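Local atomic coordinates of glideosome-associated protein 50 (Plasmodium falciparum 3D7, PDB entry 3TGH), a protein that is a component of the glideosome, the parasite's gliding and invasion motor complex, which it probably anchors to the inner membrane complex, and has a metal-binding purple acid phosphatase fold. Residues 160-165 with 173-178; 246-251 with 288-293. All coordinates share one frame; numbering follows the deposited sequence.

In the fold
Two buried contacts, their centres about 26 Å apart and on opposite sides of the chain's centre, illustrate how chemistry follows place in a metallophosphoesterase fold. Contact 1 is the outer one, its centre about 17 Å from the centre of the chain, where the loop after strand 148-156 returns to helix 169-189 close to a metal-binding histidine; it combines methyl packing with an indole hydrogen bond to a backbone carbonyl. Contact 2, whose centre lies about 11 Å from that of the chain, holds strands 245-250 and 285-292 face to face, one from each mixed sheet, mainly by apolar side-chain packing, with no hydrogen bond between the segments. The two share no helix or strand, and their nearest atoms remain about 12 Å apart.

Contact 1 of 2, residues 160-165 with 173-178; sequences WVLSSN and EKAWND
L162 lays one methyl group over the indole of W176 while its own backbone carbonyl takes the indole N-H, a two-point grip that shows how an aromatic side chain can be fixed in both position and rotation. L162 CD2 stands 3.4 Å from the centroid of the five-membered ring of W176 and only 2° off its normal, a close CH-pi contact over the face. With CG anti to the carbonyl carbon and CD1 continuing the extended chain (chi2 -179°), it is the CD2 branch that faces the pyrrole part of the indole. The hydrogen bond from W176 NE1 to L162 O measures 3.0 Å and is bent, at 146° about the hydrogen; it reaches a lone pair in the carbonyl plane, although the oxygen lies somewhat out of the ring plane. Y212 OH also hydrogen-bonds to L162 O, so this buried oxygen has two partners. Beside the indole, A175 CB points at the loop and meets V161 CG1 at 3.6 Å and L162 CD2 at 3.9 Å; the leucine methyl thus lies against both the alanine and the tryptophan ring. The loop is shaped by a type I turn from W160 to S163, whose first carbonyl receives both S163 N and S163 OG, and S163 OG then accepts N165 N in an ST turn. V161 O hydrogen-bonds to ND1 of the metal ligand H172, whose ring meets W176 edge to face, so the contact forms part of the second shell of that metal site. In the wider fold, it closes the connection between strand 148-156 and helix 169-189, with L217, close to the start of helix 218-223, also touching W176.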
loop_
_atom_site.group_PDB
_atom_site.type_symbol
_atom_site.label_atom_id
_atom_site.label_comp_id
_atom_site.label_asym_id
_atom_site.label_seq_id
_atom_site.Cartn_x
_atom_site.Cartn_y
_atom_site.Cartn_z
ATOM N N TRP A 160 6.674 0.324 11.044
ATOM C CA TRP A 160 7.802 0.441 11.958
ATOM C C TRP A 160 7.521 1.481 13.042
ATOM O O TRP A 160 7.804 1.246 14.220
ATOM C CB TRP A 160 9.122 0.725 11.238
ATOM C CG TRP A 160 10.255 0.611 12.191
ATOM C CD1 TRP A 160 10.605 -0.506 12.908
ATOM C CD2 TRP A 160 11.158 1.646 12.598
ATOM N NE1 TRP A 160 11.672 -0.228 13.720
ATOM C CE2 TRP A 160 12.042 1.079 13.545
ATOM C CE3 TRP A 160 11.328 2.986 12.239
ATOM C CZ2 TRP A 160 13.056 1.815 14.160
ATOM C CZ3 TRP A 160 12.352 3.711 12.832
ATOM C CH2 TRP A 160 13.205 3.121 13.783
ATOM N N VAL A 161 6.946 2.619 12.649
ATOM C CA VAL A 161 6.496 3.630 13.624
ATOM C C VAL A 161 5.519 3.049 14.650
ATOM O O VAL A 161 5.581 3.393 15.835
ATOM C CB VAL A 161 5.839 4.840 12.930
ATOM C CG1 VAL A 161 5.266 5.810 13.966
ATOM C CG2 VAL A 161 6.850 5.552 12.043
ATOM N N LEU A 162 4.631 2.168 14.191
ATOM C CA LEU A 162 3.636 1.533 15.052
ATOM C C LEU A 162 4.223 0.433 15.940
ATOM O O LEU A 162 3.556 -0.027 16.862
ATOM C CB LEU A 162 2.509 0.921 14.211
ATOM C CG LEU A 162 1.594 1.860 13.429
ATOM C CD1 LEU A 162 0.525 1.038 12.695
ATOM C CD2 LEU A 162 0.976 2.880 14.361
ATOM N N SER A 163 5.442 -0.010 15.640
ATOM C CA SER A 163 6.095 -1.086 16.394
ATOM C C SER A 163 6.681 -0.601 17.715
ATOM O O SER A 163 6.838 0.595 17.949
ATOM C CB SER A 163 7.213 -1.727 15.560
ATOM O OG SER A 163 8.400 -0.963 15.633
ATOM N N SER A 164 7.056 -1.555 18.561
ATOM C CA SER A 164 7.653 -1.242 19.853
ATOM C C SER A 164 9.117 -0.782 19.754
ATOM O O SER A 164 9.662 -0.264 20.732
ATOM C CB SER A 164 7.556 -2.462 20.779
ATOM O OG SER A 164 8.283 -3.548 20.244
ATOM N N ASN A 165 9.756 -0.972 18.594
ATOM C CA ASN A 165 11.148 -0.536 18.399
ATOM C C ASN A 165 11.305 0.948 18.057
ATOM O O ASN A 165 12.400 1.499 18.173
ATOM C CB ASN A 165 11.849 -1.379 17.334
ATOM C CG ASN A 165 12.265 -2.747 17.856
ATOM O OD1 ASN A 165 12.326 -2.961 19.061
ATOM N ND2 ASN A 165 12.555 -3.665 16.950
ATOM N N GLU A 173 2.631 7.075 19.509
ATOM C CA GLU A 173 1.248 7.200 19.984
ATOM C C GLU A 173 0.374 8.023 19.031
ATOM O O GLU A 173 -0.803 7.714 18.825
ATOM C CB GLU A 173 1.210 7.832 21.382
ATOM C CG GLU A 173 1.846 6.977 22.474
ATOM C CD GLU A 173 1.129 5.657 22.718
ATOM O OE1 GLU A 173 -0.104 5.582 22.512
ATOM O OE2 GLU A 173 1.808 4.689 23.129
ATOM N N LYS A 174 0.945 9.072 18.458
ATOM C CA LYS A 174 0.210 9.912 17.510
ATOM C C LYS A 174 -0.170 9.109 16.266
ATOM O O LYS A 174 -1.291 9.225 15.759
ATOM C CB LYS A 174 1.025 11.139 17.117
ATOM C CG LYS A 174 0.314 12.052 16.122
ATOM C CD LYS A 174 0.858 13.468 16.167
ATOM C CE LYS A 174 0.437 14.281 14.941
ATOM N NZ LYS A 174 -0.914 13.925 14.439
ATOM N N ALA A 175 0.757 8.290 15.784
ATOM C CA ALA A 175 0.477 7.424 14.630
ATOM C C ALA A 175 -0.672 6.456 14.906
ATOM O O ALA A 175 -1.536 6.247 14.047
ATOM C CB ALA A 175 1.732 6.662 14.195
ATOM N N TRP A 176 -0.685 5.855 16.096
ATOM C CA TRP A 176 -1.771 4.960 16.475
ATOM C C TRP A 176 -3.099 5.724 16.602
ATOM O O TRP A 176 -4.131 5.259 16.133
ATOM C CB TRP A 176 -1.454 4.232 17.796
ATOM C CG TRP A 176 -0.661 2.967 17.614
ATOM C CD1 TRP A 176 0.650 2.753 17.956
ATOM C CD2 TRP A 176 -1.134 1.733 17.060
ATOM N NE1 TRP A 176 1.020 1.470 17.631
ATOM C CE2 TRP A 176 -0.056 0.819 17.088
ATOM C CE3 TRP A 176 -2.361 1.318 16.527
ATOM C CZ2 TRP A 176 -0.170 -0.488 16.610
ATOM C CZ3 TRP A 176 -2.475 0.022 16.050
ATOM C CH2 TRP A 176 -1.383 -0.867 16.087
ATOM N N ASN A 177 -3.062 6.891 17.235
ATOM C CA ASN A 177 -4.283 7.683 17.433
ATOM C C ASN A 177 -4.836 8.208 16.107
ATOM O O ASN A 177 -6.046 8.209 15.891
ATOM C CB ASN A 177 -4.040 8.833 18.420
ATOM C CG ASN A 177 -3.881 8.348 19.857
ATOM O OD1 ASN A 177 -4.466 7.336 20.250
ATOM N ND2 ASN A 177 -3.086 9.066 20.643
ATOM N N ASP A 178 -3.951 8.625 15.209
ATOM C CA ASP A 178 -4.386 9.044 13.869
ATOM C C ASP A 178 -5.050 7.880 13.111
ATOM O O ASP A 178 -6.091 8.046 12.486
ATOM C CB ASP A 178 -3.217 9.609 13.071
ATOM C CG ASP A 178 -2.788 10.994 13.541
ATOM O OD1 ASP A 178 -3.446 11.568 14.433
ATOM O OD2 ASP A 178 -1.787 11.522 13.006
#

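Contact 2 of 2, residues 246-251 with 288-293; sequences AHITCG and TKFVSS
I248 and T288 meet tip to tip across the interface between the two sheets, and following the isoleucine outward from its backbone gives a compact example of how a branched residue serves two neighbours. Its CB points toward strand 285-292 and divides there. The short branch, anti to the backbone N, goes to the phenylalanine: I248 CG2 lies 3.8 Å from F290 CZ and 3.9 Å from F290 CE2, the two side chains meeting at an angle. The long branch runs through CG1, extended (chi2 175°), to I248 CD1, which ends 3.8 Å from T288 OG1 and 4.0 Å from T288 CG2. One isoleucine therefore spans two residues that lie on the same side of the opposing strand. F290 also presents its edge to the backbone, with F290 CE2 4.0 Å from T249 O, near the ring plane.

Here the strand axes approach to 10.0 Å and run in broadly the same direction, 24° apart, as layers packed face to face rather than as partners within a sheet. Side chains of strand 275-282 join them, H279 against I248 and C277 against F290, while M237 and V239 of strand 237-242 and F269 of strand 267-271 also meet the phenyl ring. This is the interior of the two-sheet core on which the phosphatase fold is built. The contact is essentially apolar: the threonine hydroxyl beside the isoleucine methyl has its polar partner in H279 ND1, so what joins the strands directly is dispersion and the exclusion of water.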
loop_
_atom_site.group_PDB
_atom_site.type_symbol
_atom_site.label_atom_id
_atom_site.label_comp_id
_atom_site.label_asym_id
_atom_site.label_seq_id
_atom_site.Cartn_x
_atom_site.Cartn_y
_atom_site.Cartn_z
ATOM N N ALA A 246 -9.394 -9.457 3.355
ATOM C CA ALA A 246 -8.313 -10.046 2.592
ATOM C C ALA A 246 -6.982 -9.426 3.019
ATOM O O ALA A 246 -6.831 -8.209 3.043
ATOM C CB ALA A 246 -8.532 -9.848 1.103
ATOM N N HIS A 247 -6.024 -10.282 3.348
ATOM C CA HIS A 247 -4.657 -9.865 3.594
ATOM C C HIS A 247 -3.876 -10.178 2.333
ATOM O O HIS A 247 -3.752 -11.337 1.938
ATOM C CB HIS A 247 -4.082 -10.619 4.793
ATOM C CG HIS A 247 -4.831 -10.380 6.065
ATOM N ND1 HIS A 247 -4.384 -9.516 7.040
ATOM C CD2 HIS A 247 -6.015 -10.869 6.507
ATOM C CE1 HIS A 247 -5.252 -9.496 8.037
ATOM N NE2 HIS A 247 -6.249 -10.312 7.739
ATOM N N ILE A 248 -3.377 -9.141 1.678
ATOM C CA ILE A 248 -2.669 -9.312 0.431
ATOM C C ILE A 248 -1.214 -8.941 0.632
ATOM O O ILE A 248 -0.914 -7.826 1.072
ATOM C CB ILE A 248 -3.272 -8.436 -0.671
ATOM C CG1 ILE A 248 -4.705 -8.883 -0.986
ATOM C CG2 ILE A 248 -2.393 -8.486 -1.912
ATOM C CD1 ILE A 248 -5.418 -7.993 -1.982
ATOM N N THR A 249 -0.317 -9.878 0.320
ATOM C CA THR A 249 1.099 -9.586 0.248
ATOM C C THR A 249 1.474 -9.352 -1.213
ATOM O O THR A 249 1.143 -10.152 -2.106
ATOM C CB THR A 249 1.980 -10.713 0.803
ATOM O OG1 THR A 249 1.534 -11.071 2.112
ATOM C CG2 THR A 249 3.433 -10.253 0.871
ATOM N N CYS A 250 2.152 -8.238 -1.441
ATOM C CA CYS A 250 2.605 -7.847 -2.761
ATOM C C CYS A 250 4.007 -7.280 -2.586
ATOM O O CYS A 250 4.230 -6.074 -2.710
ATOM C CB CYS A 250 1.624 -6.839 -3.361
ATOM S SG CYS A 250 1.927 -6.441 -5.076
ATOM N N GLY A 251 4.951 -8.164 -2.262
ATOM C CA GLY A 251 6.316 -7.760 -1.915
ATOM C C GLY A 251 7.388 -8.210 -2.892
ATOM O O GLY A 251 8.580 -8.114 -2.593
ATOM N N THR A 288 -9.038 -8.511 -7.354
ATOM C CA THR A 288 -7.596 -8.357 -7.342
ATOM C C THR A 288 -6.979 -9.392 -8.275
ATOM O O THR A 288 -7.275 -10.583 -8.165
ATOM C CB THR A 288 -7.034 -8.542 -5.921
ATOM O OG1 THR A 288 -7.537 -7.503 -5.071
ATOM C CG2 THR A 288 -5.505 -8.501 -5.927
ATOM N N LYS A 289 -6.144 -8.929 -9.201
ATOM C CA LYS A 289 -5.426 -9.806 -10.117
ATOM C C LYS A 289 -3.936 -9.804 -9.791
ATOM O O LYS A 289 -3.283 -8.746 -9.748
ATOM C CB LYS A 289 -5.647 -9.371 -11.566
ATOM C CG LYS A 289 -7.069 -9.567 -12.063
ATOM C CD LYS A 289 -7.238 -9.007 -13.466
ATOM C CE LYS A 289 -8.706 -8.886 -13.862
ATOM N NZ LYS A 289 -8.871 -8.214 -15.191
ATOM N N PHE A 290 -3.407 -10.995 -9.536
ATOM C CA PHE A 290 -1.987 -11.174 -9.266
ATOM C C PHE A 290 -1.277 -11.504 -10.569
ATOM O O PHE A 290 -1.598 -12.497 -11.216
ATOM C CB PHE A 290 -1.773 -12.303 -8.260
ATOM C CG PHE A 290 -2.246 -11.975 -6.879
ATOM C CD1 PHE A 290 -3.586 -12.121 -6.535
ATOM C CD2 PHE A 290 -1.352 -11.515 -5.921
ATOM C CE1 PHE A 290 -4.027 -11.805 -5.256
ATOM C CE2 PHE A 290 -1.778 -11.205 -4.643
ATOM C CZ PHE A 290 -3.118 -11.352 -4.305
ATOM N N VAL A 291 -0.312 -10.670 -10.941
ATOM C CA VAL A 291 0.380 -10.790 -12.215
ATOM C C VAL A 291 1.815 -11.233 -11.991
ATOM O O VAL A 291 2.544 -10.635 -11.190
ATOM C CB VAL A 291 0.387 -9.448 -12.982
ATOM C CG1 VAL A 291 1.097 -9.607 -14.313
ATOM C CG2 VAL A 291 -1.040 -8.942 -13.178
ATOM N N SER A 292 2.205 -12.297 -12.684
ATOM C CA SER A 292 3.566 -12.807 -12.640
ATOM C C SER A 292 4.374 -12.294 -13.825
ATOM O O SER A 292 3.927 -12.374 -14.971
ATOM C CB SER A 292 3.569 -14.346 -12.642
ATOM O OG SER A 292 4.856 -14.841 -12.941
ATOM N N SER A 293 5.579 -11.807 -13.538
ATOM C CA SER A 293 6.507 -11.311 -14.556
ATOM C C SER A 293 7.125 -12.415 -15.416
ATOM O O SER A 293 7.849 -12.120 -16.370
ATOM C CB SER A 293 7.645 -10.527 -13.896
ATOM O OG SER A 293 8.490 -11.385 -13.140
#